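Local coordinates for protein cysteine hydrolase (Pseudomonas syringae pv. phaseolicola 1448A, PDB 3IRV) that probably acts as a hydrolase of the isochorismatase (cysteine hydrolase) family, although its natural substrate is not established, at residues A[47-50]-A[51-55]; A[89-92]-A[93-97]; A[132-136]-A[137-141]; A[146-149]-A[150-153]; A[206-210]-A[211-215]. All coordinates share one frame; numbering follows the deposited sequence.

Contact 1 (A[47-50]-A[51-55])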
loop_
_atom_site.group_PDB
_atom_site.type_symbol
_atom_site.label_atom_id
_atom_site.label_comp_id
_atom_site.label_asym_id
_atom_site.label_seq_id
_atom_site.Cartn_x
_atom_site.Cartn_y
_atom_site.Cartn_z
ATOM N N ALA A 47 8.100 -17.238 12.780
ATOM C CA ALA A 47 8.255 -18.077 13.980
ATOM C C ALA A 47 8.020 -17.263 15.252
ATOM O O ALA A 47 7.407 -17.750 16.211
ATOM C CB ALA A 47 9.616 -18.719 14.016
ATOM N N ASP A 48 8.465 -16.006 15.218
ATOM C CA ASP A 48 8.409 -15.110 16.382
ATOM C C ASP A 48 7.052 -14.462 16.649
ATOM O O ASP A 48 6.846 -13.852 17.714
ATOM C CB ASP A 48 9.477 -14.026 16.249
ATOM C CG ASP A 48 10.876 -14.609 16.211
ATOM O OD1 ASP A 48 11.130 -15.597 16.943
ATOM O OD2 ASP A 48 11.697 -14.097 15.432
ATOM N N ILE A 49 6.126 -14.590 15.701
ATOM C CA ILE A 49 4.787 -14.000 15.903
ATOM C C ILE A 49 3.659 -14.981 16.211
ATOM O O ILE A 49 2.537 -14.557 16.498
ATOM C CB ILE A 49 4.355 -13.064 14.726
ATOM C CG1 ILE A 49 4.064 -13.855 13.448
ATOM C CG2 ILE A 49 5.443 -12.041 14.458
ATOM C CD1 ILE A 49 3.396 -12.951 12.388
ATOM N N VAL A 50 3.947 -16.284 16.167
ATOM C CA VAL A 50 2.885 -17.256 16.429
ATOM C C VAL A 50 2.340 -17.148 17.859
ATOM O O VAL A 50 1.116 -17.101 18.067
ATOM C CB VAL A 50 3.367 -18.688 16.132
ATOM C CG1 VAL A 50 2.339 -19.708 16.557
ATOM C CG2 VAL A 50 3.693 -18.840 14.627
ATOM N N GLN A 51 3.240 -17.078 18.840
ATOM C CA GLN A 51 2.818 -16.979 20.249
ATOM C C GLN A 51 1.968 -15.720 20.559
ATOM O O GLN A 51 0.881 -15.848 21.140
ATOM C CB GLN A 51 4.053 -17.093 21.149
ATOM C CG GLN A 51 3.767 -17.404 22.594
ATOM C CD GLN A 51 5.061 -17.550 23.397
ATOM O OE1 GLN A 51 5.300 -16.813 24.357
ATOM N NE2 GLN A 51 5.915 -18.492 22.981
ATOM N N PRO A 52 2.447 -14.512 20.174
ATOM C CA PRO A 52 1.572 -13.348 20.396
ATOM C C PRO A 52 0.217 -13.457 19.706
ATOM O O PRO A 52 -0.786 -13.059 20.295
ATOM C CB PRO A 52 2.350 -12.163 19.809
ATOM C CG PRO A 52 3.593 -12.694 19.246
ATOM C CD PRO A 52 3.778 -14.122 19.656
ATOM N N ILE A 53 0.190 -13.972 18.476
ATOM C CA ILE A 53 -1.111 -14.169 17.816
ATOM C C ILE A 53 -2.004 -15.159 18.608
ATOM O O ILE A 53 -3.209 -14.910 18.798
ATOM C CB ILE A 53 -0.955 -14.534 16.320
ATOM C CG1 ILE A 53 -0.262 -13.377 15.581
ATOM C CG2 ILE A 53 -2.325 -14.796 15.691
ATOM C CD1 ILE A 53 0.013 -13.662 14.158
ATOM N N GLN A 54 -1.422 -16.254 19.115
ATOM C CA GLN A 54 -2.219 -17.204 19.914
ATOM C C GLN A 54 -2.867 -16.518 21.127
ATOM O O GLN A 54 -4.068 -16.706 21.407
ATOM C CB GLN A 54 -1.330 -18.356 20.384
ATOM C CG GLN A 54 -0.936 -19.333 19.322
ATOM C CD GLN A 54 -0.003 -20.407 19.862
ATOM O OE1 GLN A 54 0.853 -20.133 20.709
ATOM N NE2 GLN A 54 -0.146 -21.634 19.346
ATOM N N LYS A 55 -2.083 -15.705 21.832
ATOM C CA LYS A 55 -2.599 -14.941 22.974
ATOM C C LYS A 55 -3.704 -13.976 22.544
ATOM O O LYS A 55 -4.737 -13.864 23.205
ATOM C CB LYS A 55 -1.467 -14.179 23.664
ATOM C CG LYS A 55 -0.419 -15.065 24.312
ATOM C CD LYS A 55 0.610 -14.186 25.006
ATOM C CE LYS A 55 1.474 -14.972 25.983
ATOM N NZ LYS A 55 2.550 -15.706 25.271
HETATM O O HOH W 1 6.128 -17.201 18.609
#

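Contact 2 (A[89-92]-A[93-97])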
loop_
_atom_site.group_PDB
_atom_site.type_symbol
_atom_site.label_atom_id
_atom_site.label_comp_id
_atom_site.label_asym_id
_atom_site.label_seq_id
_atom_site.Cartn_x
_atom_site.Cartn_y
_atom_site.Cartn_z
ATOM N N PRO A 89 6.006 -16.082 -11.032
ATOM C CA PRO A 89 5.735 -17.046 -12.121
ATOM C C PRO A 89 5.206 -18.414 -11.706
ATOM O O PRO A 89 4.514 -19.035 -12.493
ATOM C CB PRO A 89 7.107 -17.203 -12.813
ATOM C CG PRO A 89 7.732 -15.841 -12.587
ATOM C CD PRO A 89 7.358 -15.488 -11.156
ATOM N N ASN A 90 5.518 -18.851 -10.492
ATOM C CA ASN A 90 5.075 -20.172 -10.018
ATOM C C ASN A 90 3.778 -20.116 -9.193
ATOM O O ASN A 90 3.384 -21.118 -8.585
ATOM C CB ASN A 90 6.194 -20.847 -9.206
ATOM C CG ASN A 90 6.610 -20.043 -7.967
ATOM O OD1 ASN A 90 6.295 -18.854 -7.842
ATOM N ND2 ASN A 90 7.352 -20.694 -7.048
ATOM N N VAL A 91 3.127 -18.945 -9.162
ATOM C CA VAL A 91 2.006 -18.764 -8.236
ATOM C C VAL A 91 0.937 -19.852 -8.375
ATOM O O VAL A 91 0.406 -20.314 -7.372
ATOM C CB VAL A 91 1.359 -17.371 -8.363
ATOM C CG1 VAL A 91 0.788 -17.122 -9.772
ATOM C CG2 VAL A 91 0.314 -17.150 -7.259
ATOM N N ASP A 92 0.644 -20.284 -9.605
ATOM C CA ASP A 92 -0.462 -21.246 -9.792
ATOM C C ASP A 92 -0.137 -22.621 -9.242
ATOM O O ASP A 92 -1.045 -23.448 -9.068
ATOM C CB ASP A 92 -0.920 -21.353 -11.256
ATOM C CG ASP A 92 -1.434 -20.026 -11.804
ATOM O OD1 ASP A 92 -2.007 -19.219 -11.032
ATOM O OD2 ASP A 92 -1.241 -19.770 -13.001
ATOM N N GLN A 93 1.149 -22.871 -9.009
ATOM C CA GLN A 93 1.618 -24.166 -8.523
ATOM C C GLN A 93 1.956 -24.168 -7.044
ATOM O O GLN A 93 2.338 -25.209 -6.504
ATOM C CB GLN A 93 2.871 -24.594 -9.298
ATOM C CG GLN A 93 2.570 -25.153 -10.700
ATOM C CD GLN A 93 2.241 -24.075 -11.710
ATOM O OE1 GLN A 93 2.981 -23.094 -11.854
ATOM N NE2 GLN A 93 1.122 -24.246 -12.413
ATOM N N ILE A 94 1.921 -23.000 -6.410
ATOM C CA ILE A 94 2.232 -22.913 -4.978
ATOM C C ILE A 94 1.102 -22.377 -4.096
ATOM O O ILE A 94 1.053 -22.694 -2.901
ATOM C CB ILE A 94 3.550 -22.157 -4.677
ATOM C CG1 ILE A 94 3.469 -20.712 -5.164
ATOM C CG2 ILE A 94 4.741 -22.912 -5.326
ATOM C CD1 ILE A 94 4.656 -19.854 -4.709
ATOM N N LEU A 95 0.193 -21.598 -4.690
ATOM C CA LEU A 95 -0.938 -21.045 -3.939
ATOM C C LEU A 95 -2.273 -21.615 -4.450
ATOM O O LEU A 95 -3.335 -21.106 -4.109
ATOM C CB LEU A 95 -0.958 -19.500 -3.986
ATOM C CG LEU A 95 0.211 -18.779 -3.277
ATOM C CD1 LEU A 95 0.045 -17.273 -3.390
ATOM C CD2 LEU A 95 0.342 -19.139 -1.804
ATOM N N ALA A 96 -2.203 -22.706 -5.214
ATOM C CA ALA A 96 -3.403 -23.356 -5.739
ATOM C C ALA A 96 -4.267 -23.893 -4.584
ATOM O O ALA A 96 -3.729 -24.364 -3.573
ATOM C CB ALA A 96 -2.998 -24.498 -6.654
ATOM N N ARG A 97 -5.596 -23.860 -4.730
ATOM C CA ARG A 97 -6.440 -24.346 -3.640
ATOM C C ARG A 97 -6.106 -25.786 -3.236
ATOM O O ARG A 97 -6.166 -26.109 -2.031
ATOM C CB ARG A 97 -7.925 -24.220 -3.961
ATOM C CG ARG A 97 -8.832 -24.465 -2.748
ATOM C CD ARG A 97 -10.263 -23.979 -3.018
ATOM N NE ARG A 97 -10.369 -22.518 -3.151
ATOM C CZ ARG A 97 -10.454 -21.677 -2.123
ATOM N NH1 ARG A 97 -10.563 -20.372 -2.330
ATOM N NH2 ARG A 97 -10.413 -22.137 -0.886
HETATM O O HOH W 2 2.064 -20.316 -12.096
#

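Contact 3 (A[132-136]-A[137-141])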
loop_
_atom_site.group_PDB
_atom_site.type_symbol
_atom_site.label_atom_id
_atom_site.label_comp_id
_atom_site.label_asym_id
_atom_site.label_seq_id
_atom_site.Cartn_x
_atom_site.Cartn_y
_atom_site.Cartn_z
ATOM N N THR A 132 -17.877 -6.999 3.435
ATOM C CA THR A 132 -19.238 -7.469 3.778
ATOM C C THR A 132 -19.247 -8.034 5.205
ATOM O O THR A 132 -20.094 -7.659 6.032
ATOM C CB THR A 132 -19.714 -8.529 2.780
ATOM O OG1 THR A 132 -19.825 -7.948 1.471
ATOM C CG2 THR A 132 -21.063 -9.156 3.218
ATOM N N VAL A 133 -18.271 -8.888 5.517
ATOM C CA VAL A 133 -18.175 -9.508 6.832
ATOM C C VAL A 133 -18.072 -8.423 7.945
ATOM O O VAL A 133 -18.763 -8.484 8.968
ATOM C CB VAL A 133 -17.014 -10.516 6.866
ATOM C CG1 VAL A 133 -16.738 -11.035 8.290
ATOM C CG2 VAL A 133 -17.292 -11.678 5.880
ATOM N N LEU A 134 -17.241 -7.412 7.707
ATOM C CA LEU A 134 -17.017 -6.379 8.720
ATOM C C LEU A 134 -18.234 -5.474 8.840
ATOM O O LEU A 134 -18.729 -5.215 9.942
ATOM C CB LEU A 134 -15.787 -5.545 8.339
ATOM C CG LEU A 134 -14.450 -6.294 8.360
ATOM C CD1 LEU A 134 -13.341 -5.377 7.835
ATOM C CD2 LEU A 134 -14.136 -6.733 9.812
ATOM N N ARG A 135 -18.735 -4.977 7.713
ATOM C CA ARG A 135 -19.852 -4.018 7.814
ATOM C C ARG A 135 -21.149 -4.673 8.268
ATOM O O ARG A 135 -21.925 -4.046 8.974
ATOM C CB ARG A 135 -20.073 -3.243 6.507
ATOM C CG ARG A 135 -18.892 -2.336 6.108
ATOM C CD ARG A 135 -18.590 -1.246 7.158
ATOM N NE ARG A 135 -17.592 -0.292 6.659
ATOM C CZ ARG A 135 -17.019 0.672 7.367
ATOM N NH1 ARG A 135 -17.325 0.861 8.647
ATOM N NH2 ARG A 135 -16.117 1.465 6.771
ATOM N N ALA A 136 -21.356 -5.948 7.905
ATOM C CA ALA A 136 -22.553 -6.674 8.391
ATOM C C ALA A 136 -22.607 -6.704 9.931
ATOM O O ALA A 136 -23.699 -6.685 10.532
ATOM C CB ALA A 136 -22.577 -8.088 7.825
ATOM N N ARG A 137 -21.434 -6.745 10.569
ATOM C CA ARG A 137 -21.344 -6.776 12.040
ATOM C C ARG A 137 -21.200 -5.365 12.645
ATOM O O ARG A 137 -21.048 -5.218 13.857
ATOM C CB ARG A 137 -20.155 -7.653 12.463
ATOM C CG ARG A 137 -20.157 -8.061 13.942
ATOM C CD ARG A 137 -18.831 -8.676 14.326
ATOM N NE ARG A 137 -18.727 -9.125 15.713
ATOM C CZ ARG A 137 -19.095 -10.330 16.143
ATOM N NH1 ARG A 137 -19.632 -11.219 15.301
ATOM N NH2 ARG A 137 -18.938 -10.643 17.424
ATOM N N ASP A 138 -21.221 -4.345 11.784
ATOM C CA ASP A 138 -21.022 -2.943 12.156
ATOM C C ASP A 138 -19.624 -2.711 12.746
ATOM O O ASP A 138 -19.449 -1.864 13.644
ATOM C CB ASP A 138 -22.106 -2.425 13.126
ATOM C CG ASP A 138 -22.271 -0.899 13.077
ATOM O OD1 ASP A 138 -21.906 -0.250 12.058
ATOM O OD2 ASP A 138 -22.767 -0.353 14.085
ATOM N N VAL A 139 -18.641 -3.481 12.274
ATOM C CA VAL A 139 -17.268 -3.288 12.753
ATOM C C VAL A 139 -16.663 -2.079 12.063
ATOM O O VAL A 139 -16.840 -1.911 10.853
ATOM C CB VAL A 139 -16.412 -4.529 12.442
ATOM C CG1 VAL A 139 -14.914 -4.232 12.607
ATOM C CG2 VAL A 139 -16.866 -5.700 13.320
ATOM N N ASP A 140 -15.972 -1.235 12.833
ATOM C CA ASP A 140 -15.241 -0.105 12.228
ATOM C C ASP A 140 -13.775 -0.028 12.671
ATOM O O ASP A 140 -13.054 0.916 12.313
ATOM C CB ASP A 140 -15.962 1.231 12.479
ATOM C CG ASP A 140 -15.857 1.709 13.924
ATOM O OD1 ASP A 140 -15.394 0.960 14.806
ATOM O OD2 ASP A 140 -16.264 2.868 14.184
ATOM N N THR A 141 -13.355 -1.020 13.453
ATOM C CA THR A 141 -12.004 -1.046 13.979
ATOM C C THR A 141 -11.418 -2.426 13.737
ATOM O O THR A 141 -12.050 -3.446 14.067
ATOM C CB THR A 141 -12.003 -0.719 15.481
ATOM O OG1 THR A 141 -12.658 0.543 15.680
ATOM C CG2 THR A 141 -10.558 -0.675 16.021
HETATM O O HOH W 3 -19.323 -0.065 10.625
HETATM O O HOH W 4 -21.849 -1.251 9.389
#

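Contact 4 (A[146-149]-A[150-153])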
loop_
_atom_site.group_PDB
_atom_site.type_symbol
_atom_site.label_atom_id
_atom_site.label_comp_id
_atom_site.label_asym_id
_atom_site.label_seq_id
_atom_site.Cartn_x
_atom_site.Cartn_y
_atom_site.Cartn_z
ATOM N N GLY A 146 0.000 -10.882 11.262
ATOM C CA GLY A 146 0.289 -11.889 10.235
ATOM C C GLY A 146 1.499 -11.562 9.391
ATOM O O GLY A 146 2.442 -11.002 9.903
ATOM N N THR A 147 1.469 -11.917 8.093
ATOM C CA THR A 147 2.646 -11.752 7.229
ATOM C C THR A 147 2.130 -11.521 5.777
ATOM O O THR A 147 1.030 -11.981 5.465
ATOM C CB THR A 147 3.580 -13.029 7.336
ATOM O OG1 THR A 147 4.910 -12.741 6.868
ATOM C CG2 THR A 147 3.012 -14.211 6.517
ATOM N N VAL A 148 2.855 -10.817 4.882
ATOM C CA VAL A 148 4.129 -10.139 5.130
ATOM C C VAL A 148 3.872 -8.668 5.487
ATOM O O VAL A 148 3.036 -8.001 4.856
ATOM C CB VAL A 148 5.064 -10.280 3.886
ATOM C CG1 VAL A 148 6.407 -9.612 4.108
ATOM C CG2 VAL A 148 5.249 -11.766 3.526
ATOM N N THR A 149 4.595 -8.164 6.490
ATOM C CA THR A 149 4.313 -6.838 7.054
ATOM C C THR A 149 4.032 -5.781 6.012
ATOM O O THR A 149 3.003 -5.103 6.077
ATOM C CB THR A 149 5.461 -6.357 7.966
ATOM O OG1 THR A 149 5.696 -7.359 8.971
ATOM C CG2 THR A 149 5.106 -5.022 8.627
ATOM N N ASN A 150 4.950 -5.640 5.059
ATOM C CA ASN A 150 4.888 -4.511 4.117
ATOM C C ASN A 150 4.074 -4.837 2.868
ATOM O O ASN A 150 3.863 -3.958 2.012
ATOM C CB ASN A 150 6.289 -4.091 3.686
ATOM C CG ASN A 150 7.026 -5.202 2.983
ATOM O OD1 ASN A 150 7.081 -6.344 3.480
ATOM N ND2 ASN A 150 7.614 -4.887 1.840
ATOM N N VAL A 151 3.645 -6.093 2.744
ATOM C CA VAL A 151 2.998 -6.523 1.519
ATOM C C VAL A 151 1.527 -6.785 1.822
ATOM O O VAL A 151 0.741 -5.841 1.790
ATOM C CB VAL A 151 3.704 -7.714 0.849
ATOM C CG1 VAL A 151 3.098 -7.959 -0.536
ATOM C CG2 VAL A 151 5.228 -7.455 0.697
ATOM N N CYS A 152 1.150 -8.017 2.163
ATOM C CA CYS A 152 -0.272 -8.268 2.436
ATOM C C CYS A 152 -0.794 -7.548 3.678
ATOM O O CYS A 152 -1.931 -7.059 3.672
ATOM C CB CYS A 152 -0.536 -9.747 2.590
ATOM S SG CYS A 152 -0.165 -10.610 1.040
ATOM N N CYS A 153 0.004 -7.474 4.755
ATOM C CA CYS A 153 -0.476 -6.775 5.955
ATOM C C CYS A 153 -0.661 -5.281 5.643
ATOM O O CYS A 153 -1.766 -4.729 5.838
ATOM C CB CYS A 153 0.482 -6.984 7.137
ATOM S SG CYS A 153 0.648 -8.741 7.467
HETATM O O HOH W 5 2.233 -10.830 1.745
#

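Contact 5 (A[206-210]-A[211-215])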
loop_
_atom_site.group_PDB
_atom_site.type_symbol
_atom_site.label_atom_id
_atom_site.label_comp_id
_atom_site.label_asym_id
_atom_site.label_seq_id
_atom_site.Cartn_x
_atom_site.Cartn_y
_atom_site.Cartn_z
ATOM N N GLU A 206 -2.936 3.227 13.934
ATOM C CA GLU A 206 -2.233 3.057 15.209
ATOM C C GLU A 206 -1.229 1.911 15.098
ATOM O O GLU A 206 -1.517 0.900 14.467
ATOM C CB GLU A 206 -3.214 2.692 16.326
ATOM C CG GLU A 206 -2.496 2.379 17.641
ATOM C CD GLU A 206 -3.395 2.172 18.835
ATOM O OE1 GLU A 206 -4.649 2.113 18.695
ATOM O OE2 GLU A 206 -2.810 2.088 19.947
ATOM N N VAL A 207 -0.071 2.057 15.736
ATOM C CA VAL A 207 0.797 0.910 15.978
ATOM C C VAL A 207 0.898 0.696 17.496
ATOM O O VAL A 207 1.150 1.663 18.244
ATOM C CB VAL A 207 2.214 1.118 15.362
ATOM C CG1 VAL A 207 3.121 -0.094 15.683
ATOM C CG2 VAL A 207 2.102 1.285 13.846
ATOM N N THR A 208 0.654 -0.538 17.953
ATOM C CA THR A 208 0.843 -0.852 19.361
ATOM C C THR A 208 1.250 -2.310 19.491
ATOM O O THR A 208 1.382 -2.993 18.474
ATOM C CB THR A 208 -0.428 -0.538 20.209
ATOM O OG1 THR A 208 -0.111 -0.601 21.612
ATOM C CG2 THR A 208 -1.555 -1.509 19.904
ATOM N N THR A 209 1.487 -2.766 20.724
ATOM C CA THR A 209 1.877 -4.168 20.932
ATOM C C THR A 209 0.672 -5.068 21.134
ATOM O O THR A 209 -0.421 -4.613 21.550
ATOM C CB THR A 209 2.791 -4.347 22.162
ATOM O OG1 THR A 209 2.077 -3.921 23.325
ATOM C CG2 THR A 209 4.058 -3.514 21.994
ATOM N N THR A 210 0.885 -6.358 20.878
ATOM C CA THR A 210 -0.145 -7.356 21.144
ATOM C C THR A 210 -0.626 -7.292 22.593
ATOM O O THR A 210 -1.837 -7.271 22.845
ATOM C CB THR A 210 0.370 -8.773 20.846
ATOM O OG1 THR A 210 0.799 -8.822 19.488
ATOM C CG2 THR A 210 -0.726 -9.808 21.035
ATOM N N ALA A 211 0.328 -7.207 23.525
ATOM C CA ALA A 211 -0.018 -7.172 24.963
ATOM C C ALA A 211 -0.909 -5.986 25.294
ATOM O O ALA A 211 -1.897 -6.130 26.011
ATOM C CB ALA A 211 1.234 -7.158 25.839
ATOM N N GLU A 212 -0.580 -4.813 24.752
ATOM C CA GLU A 212 -1.417 -3.645 25.050
ATOM C C GLU A 212 -2.789 -3.744 24.421
ATOM O O GLU A 212 -3.781 -3.365 25.050
ATOM C CB GLU A 212 -0.766 -2.293 24.715
ATOM C CG GLU A 212 -1.769 -1.092 24.554
ATOM C CD GLU A 212 -2.704 -0.786 25.776
ATOM O OE1 GLU A 212 -2.540 -1.315 26.911
ATOM O OE2 GLU A 212 -3.634 0.029 25.580
ATOM N N VAL A 213 -2.885 -4.266 23.203
ATOM C CA VAL A 213 -4.219 -4.424 22.630
ATOM C C VAL A 213 -5.097 -5.449 23.382
ATOM O O VAL A 213 -6.303 -5.241 23.544
ATOM C CB VAL A 213 -4.151 -4.666 21.090
ATOM C CG1 VAL A 213 -4.211 -6.128 20.728
ATOM C CG2 VAL A 213 -5.258 -3.865 20.387
ATOM N N ILE A 214 -4.477 -6.515 23.877
ATOM C CA ILE A 214 -5.168 -7.509 24.708
ATOM C C ILE A 214 -5.703 -6.851 25.986
ATOM O O ILE A 214 -6.863 -7.053 26.354
ATOM C CB ILE A 214 -4.239 -8.702 25.032
ATOM C CG1 ILE A 214 -4.023 -9.556 23.765
ATOM C CG2 ILE A 214 -4.787 -9.549 26.204
ATOM C CD1 ILE A 214 -2.985 -10.663 23.918
ATOM N N ARG A 215 -4.881 -6.027 26.627
ATOM C CA ARG A 215 -5.300 -5.311 27.842
ATOM C C ARG A 215 -6.476 -4.393 27.584
ATOM O O ARG A 215 -7.422 -4.311 28.381
ATOM C CB ARG A 215 -4.134 -4.507 28.394
ATOM C CG ARG A 215 -3.091 -5.404 28.995
ATOM C CD ARG A 215 -2.139 -4.658 29.881
ATOM N NE ARG A 215 -0.759 -4.823 29.438
ATOM C CZ ARG A 215 -0.081 -3.875 28.794
ATOM N NH1 ARG A 215 -0.653 -2.680 28.541
ATOM N NH2 ARG A 215 1.169 -4.125 28.408
#

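Contact 1 (A[47-50]-A[51-55])
I49 and I53 lie side by side and point the same way. Their CD1 methyls are 3.9 Å apart, the apolar part of this local contact. The chi1 of I49 (70°) folds CG1 back over the main chain of its own residue, and its outer methyl runs on beside I53. V50 and Q54 are a looser pair, with V50 CG1 4.1 Å from Q54 CD. P52 brings its ring up against the carbonyls before it, with P52 CD 3.4 Å from I49 O.

All of this happens in the first turn of helix 50-62, where the loop after helix 32-35 winds into the helix. I49 also touches M30, and I53 touches L108, so this side of the turn is buried.

The backbone bonds are of the helical i to i+4 kind. I53 N donates to I49 O at 3.1 Å. Q54 N donates to V50 O at 2.9 Å. The amide of Q54 has its partner elsewhere: NE2 bonds to A107 O.

One water links A47 O and Q51 N. It gives a proton to A47 O at 2.8 Å and accepts from Q51 N at 2.9 Å.

Contact 2 (A[89-92]-A[93-97])
N90 and I94 share one first torsion, chi1 60° for N90 and 62° for I94, which leans N90 CG and I94 CG1 back over their own main chains. These two torsions turn the side chains toward each other one helical turn apart. The end methyl of I94 then meets the flat amide of N90. I94 CD1 is 3.7 Å from N90 ND2 and lies just as close to N90 OD1. V91 and L95 make a purely apolar pair, V91 CG2 to L95 CD1 at 3.9 Å. A96 CB packs 3.3 Å from D92 O.

The backbone forms the short, weakly bonded helix 91-94. V91 O accepts twice. L95 N lies close to the carbonyl plane, whereas I94 N comes from well above it. Q93 N donates to N90 O at 2.9 Å. The mix of i+3 and i+4 bonds shows a helical turn that is neither purely alpha nor purely 3-10.

Q93 is bent rather than extended, and its amide folds back over D92. One water holds this fold. It donates to P89 O at 2.8 Å and to Q93 OE1 at 2.9 Å, and it accepts from D92 N at 2.9 Å.

The carboxylate of D92 turns away from this turn. OD1 bonds to T81 OG1 and OD2 forms a salt bridge with R85 of helix 83-87. The chemistry is therefore split: the buried acid is satisfied by the preceding helix and loop, while the turn itself has backbone bonds, one apolar pair, a methyl against an amide and a water.

Contact 3 (A[132-136]-A[137-141])
R135 folds forward over the turn that follows its helix and approaches V139 and D140. From CB, CG leaves beside the backbone N (chi1 -64°). The chain then bends at chi2 (-61°), which sends it along the turn. R135 CD comes within 4.1 Å of V139 O. R135 NH1 comes closest, 3.6 Å from V139 O and 4.1 Å from D140 CB. Both meet the guanidinium obliquely. The edge of the guanidinium meets a water, in plane, with R135 NH1 donating to it at 3.0 Å. That water also lies near V139 O and D138 OD1. A second water lies near R135 O and D138 OD1. The guanidinium has a further partner in Y165, a cation-pi contact.

Next to the arginine the backbone closes a Schellman motif. D138 has a positive phi of 63°, which lets the chain turn back on the helix. V139 N donates to L134 O at 2.9 Å, and D138 N donates to R135 O at 2.9 Å. A weak bond from R137 N also ends on L134 O. The usual apolar companion of this motif is present: L134 CD2 touches V139 CG1 at 3.8 Å. V139 CB rests 3.5 Å from L134 O.

The turn links helix 130-136 to strand 141-147. L134 packs on A24 of strand 23-28 and on I68 of strand 66-72. D140 and T141 make backbone bonds with R22, so the chain enters the parallel sheet beside the start of strand 23-28.

Contact 4 (A[146-149]-A[150-153])
The turn from strand 141-147 into helix 149-162, part of a beta-alpha-beta unit, brings V148 against N150, V151 and C153. In isochorismatase-type cysteine hydrolases this turn carries the nucleophilic cysteine. C152 matches it in sequence and is probably the nucleophile. The peptide bond between T147 and V148 is cis, as it is in relatives. V148 N and C152 N both donate to one water, at 3.2 and 3.0 Å. The two N-H groups converge in a way consistent with an oxyanion hole.

V148 is the N-cap residue. Its O takes two bonds from opposite faces of the carbonyl plane. V151 N donates to V148 O at 2.9 Å, and C153 N donates to V148 O at 3.1 Å. The second bond spans five residues and belongs to a pi-type turn, so the helix opens wider than an alpha turn at C152.

A chi1 of 61° lays the N150 side chain alongside V148, with N150 OD1 3.4 Å from V148 CG1. ND2 bonds to Y179 OH, which helps to fix the rotation of the amide. N150 O accepts from R158 of the second subunit, so the dimer interface reaches this turn. T149 OG1 bonds to Q193 and T147 OG1 to A175 O.

G146 has a phi of 122°, a value at home in glycine. Here the strand lies against the thiol of C153. C153 SG lies 3.5 Å from G146 C and 3.3 Å from T147 N.

Contact 5 (A[206-210]-A[211-215])
The E212 carboxylate leads away from T208 and T209, which E212 touches with its CB and CG, and meets the R215 guanidinium. That guanidinium folds back over its own helix. One of its faces lies over A211 O and E212 CA, both offset toward the rim, with E212 CA 3.6 Å from the plane of the R215 guanidinium. R215 NH1 forms a salt bridge with E212 OE1 at 2.8 Å. The other carboxylate oxygen, OE2, pairs with R216, which also pairs with E206. E212 was modelled in two conformers, so this account holds for one of them.

T209 is the N-cap. Its chi1 of 61° points the hydroxyl at the helix start, where T209 OG1 accepts from E212 N at 3.1 Å. T208 OG1 reaches the aliphatic part of the same glutamate, 3.4 Å from E212 CG. T210 CG2 meets I214 CD1 at 3.8 Å, and T210 OG1 bonds to D172.

Two backbone bonds start the helix. V213 N donates to T209 O at 3.0 Å, and I214 N donates to T210 O at 2.9 Å.

V213 packs on L170 of strand 166-170 and on L56 of helix 50-62. Strand 206-208 pairs with strand 166-170 at the edge of the parallel sheet of this alpha/beta fold. Helix 210-220 follows it directly, and its start carries the side-chain N-cap of T209.

How the contacts relate
The five contacts follow one another along the chain; none nests in or crosses another. Each closes only a local turn. Contact 1 starts helix 50-62. Contact 2 is a short helical turn that touches none of the others; it is farthest from contact 5, centres about 34 Å apart. Contact 3 ends helix 130-136 and leads into strand 141-147. Contact 4 takes that strand into helix 149-162. Contact 5 takes strand 206-208 into the last helix, 210-220. Contact 1 touches two others. I53 CD1 packs 4.0 Å from G146 N of contact 4, and P52 O meets T210 CG2 of contact 5 at 3.3 Å. The start of helix 50-62 thus bridges the central turn and the C-terminal helix.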